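PDB 5LPH: centrosomal protein of 104 kDa from Homo sapiens, which is required for ciliogenesis and for structural integrity at the ciliary tip, and interacts with tubulin; this chain is its TOG domain. Local coordinates for residues S152-R155 with L156-T159; L272-T275 with I276-F280. All coordinates share one frame; numbering follows the deposited sequence.

Both contacts are local turns of helix in the all-helical, HEAT-repeat TOG domain of Cep104, and they mark two stations along its elongated array. Interaction 1 comes first in the chain and forms the opening turn of helix 154-169, within the first HEAT repeat. Interaction 2 follows much later, in helix 271-283, the last helix of the model, which leans on helix 235-252. Their centres lie 33 Å apart and their nearest atoms about 22 Å apart, so they do not touch. Interaction 1 sits about 14 Å from the centre of the chain and interaction 2 about 31 Å, a central helix start against a terminal helix that packs at the far end of the array.

Interaction 1: S152-R155 with L156-T159; sequences SSAR and LRVT
Arg157 folds back over the start of its own helix, and its side chain runs past Ser153 and Ala154 to reach Ser152 at its tip. CB lies beside Ala154 O, and CG, placed anti to the carbonyl carbon (chi1 -68°), runs past Ser153 O at 3.5 Å. The chain then bends at chi3 (-61°), which turns the guanidinium back toward the N-terminal end. NE and CZ pass near Ala154 CA, which sits over one face of the group, offset toward its rim. At the tip NH2 touches Ala154 CB at 3.4 Å, while NH1 makes a weak, bent bond to Ser152 O and a further hydrogen bond to Asp151 O. Cut back to an alanine here, the side chain would probably leave the carbonyls of Ser152 and Asp151 without their guanidinium partner and uncover Ala154 on that side. At the helix start itself, Ser153 occupies the N-cap: its OG accepts a weak capping bond from Leu156 N, 3.4 Å from Leu156 N to Ser153 OG, and its carbonyl takes the straighter bond from Arg157 N, in the carbonyl plane. One turn on, Arg155 O is gripped twice. Thr159 N and Thr159 OG1 reach it from opposite faces of its plane, the hydroxyl at 2.9 Å from Arg155 O, so the threonine OG1 is tied to the backbone of the preceding turn. Leu156 and Thr159 also touch Phe109 of helix 106-126, and Arg157 borders His194 and Ser198 of helix 193-210. Together these bonds make a serine N-capped helix start, opening helix 154-169 in a HEAT repeat of the TOG domain.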
loop_
_atom_site.group_PDB
_atom_site.type_symbol
_atom_site.label_atom_id
_atom_site.label_comp_id
_atom_site.label_asym_id
_atom_site.label_seq_id
_atom_site.Cartn_x
_atom_site.Cartn_y
_atom_site.Cartn_z
ATOM N N SER A 152 -11.154 3.062 11.206
ATOM C CA SER A 152 -11.449 3.322 12.624
ATOM C C SER A 152 -11.011 2.156 13.523
ATOM O O SER A 152 -10.670 2.375 14.682
ATOM C CB SER A 152 -12.939 3.612 12.840
ATOM O OG SER A 152 -13.406 4.585 11.919
ATOM N N SER A 153 -11.010 0.933 12.988
ATOM C CA SER A 153 -10.553 -0.252 13.727
ATOM C C SER A 153 -9.030 -0.354 13.717
ATOM O O SER A 153 -8.421 -0.489 12.646
ATOM C CB SER A 153 -11.148 -1.537 13.131
ATOM O OG SER A 153 -10.519 -2.699 13.661
ATOM N N ALA A 154 -8.432 -0.341 14.908
ATOM C CA ALA A 154 -6.979 -0.453 15.074
ATOM C C ALA A 154 -6.423 -1.785 14.577
ATOM O O ALA A 154 -5.348 -1.832 13.980
ATOM C CB ALA A 154 -6.595 -0.236 16.537
ATOM N N ARG A 155 -7.158 -2.862 14.828
ATOM C CA ARG A 155 -6.774 -4.203 14.361
ATOM C C ARG A 155 -6.719 -4.292 12.823
ATOM O O ARG A 155 -5.838 -4.950 12.263
ATOM C CB ARG A 155 -7.754 -5.239 14.916
ATOM C CG ARG A 155 -7.278 -6.680 14.837
ATOM C CD ARG A 155 -8.272 -7.647 15.478
ATOM N NE ARG A 155 -8.697 -7.203 16.812
ATOM C CZ ARG A 155 -9.881 -6.659 17.131
ATOM N NH1 ARG A 155 -10.855 -6.484 16.228
ATOM N NH2 ARG A 155 -10.096 -6.289 18.391
ATOM N N LEU A 156 -7.648 -3.611 12.156
ATOM C CA LEU A 156 -7.673 -3.571 10.698
ATOM C C LEU A 156 -6.510 -2.737 10.126
ATOM O O LEU A 156 -5.877 -3.164 9.157
ATOM C CB LEU A 156 -9.022 -3.057 10.189
ATOM C CG LEU A 156 -9.311 -3.421 8.725
ATOM C CD1 LEU A 156 -10.767 -3.825 8.531
ATOM C CD2 LEU A 156 -8.931 -2.290 7.777
ATOM N N ARG A 157 -6.238 -1.571 10.728
ATOM C CA ARG A 157 -5.069 -0.743 10.371
ATOM C C ARG A 157 -3.761 -1.530 10.433
ATOM O O ARG A 157 -2.956 -1.453 9.509
ATOM C CB ARG A 157 -4.944 0.484 11.278
ATOM C CG ARG A 157 -6.037 1.524 11.096
ATOM C CD ARG A 157 -5.639 2.864 11.701
ATOM N NE ARG A 157 -5.385 2.804 13.140
ATOM C CZ ARG A 157 -6.284 3.001 14.108
ATOM N NH1 ARG A 157 -7.567 3.265 13.841
ATOM N NH2 ARG A 157 -5.890 2.924 15.374
ATOM N N VAL A 158 -3.575 -2.302 11.505
ATOM C CA VAL A 158 -2.382 -3.147 11.674
ATOM C C VAL A 158 -2.299 -4.255 10.608
ATOM O O VAL A 158 -1.225 -4.523 10.073
ATOM C CB VAL A 158 -2.319 -3.771 13.099
ATOM C CG1 VAL A 158 -1.209 -4.819 13.218
ATOM C CG2 VAL A 158 -2.118 -2.693 14.160
ATOM N N THR A 159 -3.423 -4.909 10.309
ATOM C CA THR A 159 -3.446 -5.969 9.283
ATOM C C THR A 159 -3.084 -5.410 7.904
ATOM O O THR A 159 -2.294 -6.009 7.175
ATOM C CB THR A 159 -4.824 -6.668 9.209
ATOM O OG1 THR A 159 -5.170 -7.169 10.498
ATOM C CG2 THR A 159 -4.815 -7.831 8.216
#

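Interaction 2: L272-T275 with I276-F280; sequences LYKT and IFEGF
Four successive i to i+4 bonds carry the backbone from Leu272-Thr275 into Ile276-Gly279, with Glu278 N to Lys274 O the straightest at 173° and Gly279 N to Thr275 O the most bent at 134°. This is regular alpha helix, part of helix 271-283, the last helix modelled in this TOG domain. On one flank Tyr273 and Ile276 lie side by side and point the same way: ring atom CD1 of Tyr273 meets CD1 of Ile276 at 3.9 Å. Ile276 CG1 stands anti to its carbonyl carbon (chi1 -69°), which brings it back over the preceding turn, 3.3 Å from Leu272 O. Phe277 uses the matching rotation, and its ring atom CE2 lies 4.0 Å from Tyr273 CB while CD2 lies close to Tyr273 O. The Tyr273 ring is therefore approached obliquely by both Ile276 and Phe277. Outside the helix, Ile276 reaches Ile245 of helix 235-252, Phe277 meets Asp263 and Arg268, and Phe280 stacks on Tyr249, so this flank joins the terminal helix to the rest of the array. The other flank is polar. Lys274, extended beyond CG, crosses Glu278 at a slant; their charged ends do not touch, Lys274 NZ being 4.8 Å from Glu278 OE2, though the opposite charges probably attract weakly. What touches instead is the lysine's methylene chain, whose CE lies 3.6 Å from Glu278 OE2. Thr275 OG1, meanwhile, turns back along the helix and is hydrogen-bonded to Ile271 O.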
loop_
_atom_site.group_PDB
_atom_site.type_symbol
_atom_site.label_atom_id
_atom_site.label_comp_id
_atom_site.label_asym_id
_atom_site.label_seq_id
_atom_site.Cartn_x
_atom_site.Cartn_y
_atom_site.Cartn_z
ATOM N N LEU A 272 9.469 23.909 16.229
ATOM C CA LEU A 272 9.823 22.611 15.639
ATOM C C LEU A 272 11.242 22.627 15.083
ATOM O O LEU A 272 11.999 21.675 15.291
ATOM C CB LEU A 272 8.833 22.227 14.534
ATOM C CG LEU A 272 7.371 22.093 14.991
ATOM C CD1 LEU A 272 6.404 22.542 13.904
ATOM C CD2 LEU A 272 7.062 20.676 15.461
ATOM N N TYR A 273 11.593 23.707 14.386
ATOM C CA TYR A 273 12.956 23.883 13.865
ATOM C C TYR A 273 14.000 24.064 14.977
ATOM O O TYR A 273 15.144 23.625 14.823
ATOM C CB TYR A 273 13.025 25.035 12.848
ATOM C CG TYR A 273 12.398 24.689 11.510
ATOM C CD1 TYR A 273 12.940 23.686 10.710
ATOM C CD2 TYR A 273 11.255 25.354 11.049
ATOM C CE1 TYR A 273 12.362 23.350 9.492
ATOM C CE2 TYR A 273 10.670 25.029 9.831
ATOM C CZ TYR A 273 11.230 24.026 9.057
ATOM O OH TYR A 273 10.667 23.688 7.851
ATOM N N LYS A 274 13.610 24.684 16.095
ATOM C CA LYS A 274 14.471 24.718 17.285
ATOM C C LYS A 274 14.848 23.292 17.695
ATOM O O LYS A 274 16.034 22.971 17.796
ATOM C CB LYS A 274 13.806 25.465 18.457
ATOM C CG LYS A 274 14.457 25.215 19.819
ATOM C CD LYS A 274 13.985 26.186 20.889
ATOM C CE LYS A 274 14.613 25.849 22.235
ATOM N NZ LYS A 274 13.932 26.526 23.372
ATOM N N THR A 275 13.832 22.453 17.903
ATOM C CA THR A 275 14.024 21.043 18.287
ATOM C C THR A 275 14.934 20.283 17.312
ATOM O O THR A 275 15.782 19.490 17.733
ATOM C CB THR A 275 12.677 20.291 18.380
ATOM O OG1 THR A 275 11.709 21.099 19.061
ATOM C CG2 THR A 275 12.836 18.955 19.117
ATOM N N ILE A 276 14.747 20.535 16.016
ATOM C CA ILE A 276 15.543 19.894 14.965
ATOM C C ILE A 276 17.013 20.311 15.047
ATOM O O ILE A 276 17.897 19.453 15.087
ATOM C CB ILE A 276 14.973 20.201 13.551
ATOM C CG1 ILE A 276 13.628 19.489 13.363
ATOM C CG2 ILE A 276 15.941 19.764 12.452
ATOM C CD1 ILE A 276 12.760 20.059 12.261
ATOM N N PHE A 277 17.263 21.621 15.080
ATOM C CA PHE A 277 18.636 22.139 15.008
ATOM C C PHE A 277 19.461 21.887 16.274
ATOM O O PHE A 277 20.652 21.584 16.171
ATOM C CB PHE A 277 18.657 23.628 14.615
ATOM C CG PHE A 277 18.259 23.884 13.182
ATOM C CD1 PHE A 277 18.943 23.269 12.132
ATOM C CD2 PHE A 277 17.212 24.751 12.874
ATOM C CE1 PHE A 277 18.581 23.500 10.815
ATOM C CE2 PHE A 277 16.848 24.987 11.559
ATOM C CZ PHE A 277 17.531 24.362 10.530
ATOM N N GLU A 278 18.851 22.001 17.456
ATOM C CA GLU A 278 19.534 21.583 18.694
ATOM C C GLU A 278 19.558 20.054 18.820
ATOM O O GLU A 278 20.400 19.505 19.527
ATOM C CB GLU A 278 18.968 22.273 19.947
ATOM C CG GLU A 278 17.602 21.809 20.440
ATOM C CD GLU A 278 17.093 22.614 21.631
ATOM O OE1 GLU A 278 16.241 22.110 22.404
ATOM O OE2 GLU A 278 17.540 23.764 21.800
ATOM N N GLY A 279 18.640 19.379 18.126
ATOM C CA GLY A 279 18.751 17.945 17.870
ATOM C C GLY A 279 19.999 17.588 17.076
ATOM O O GLY A 279 20.717 16.663 17.441
ATOM N N PHE A 280 20.262 18.322 15.993
ATOM C CA PHE A 280 21.497 18.141 15.208
ATOM C C PHE A 280 22.746 18.427 16.045
ATOM O O PHE A 280 23.732 17.693 15.957
ATOM C CB PHE A 280 21.530 19.050 13.964
ATOM C CG PHE A 280 20.504 18.725 12.899
ATOM C CD1 PHE A 280 19.745 17.549 12.910
ATOM C CD2 PHE A 280 20.328 19.610 11.840
ATOM C CE1 PHE A 280 18.823 17.291 11.906
ATOM C CE2 PHE A 280 19.411 19.354 10.834
ATOM C CZ PHE A 280 18.657 18.192 10.866
#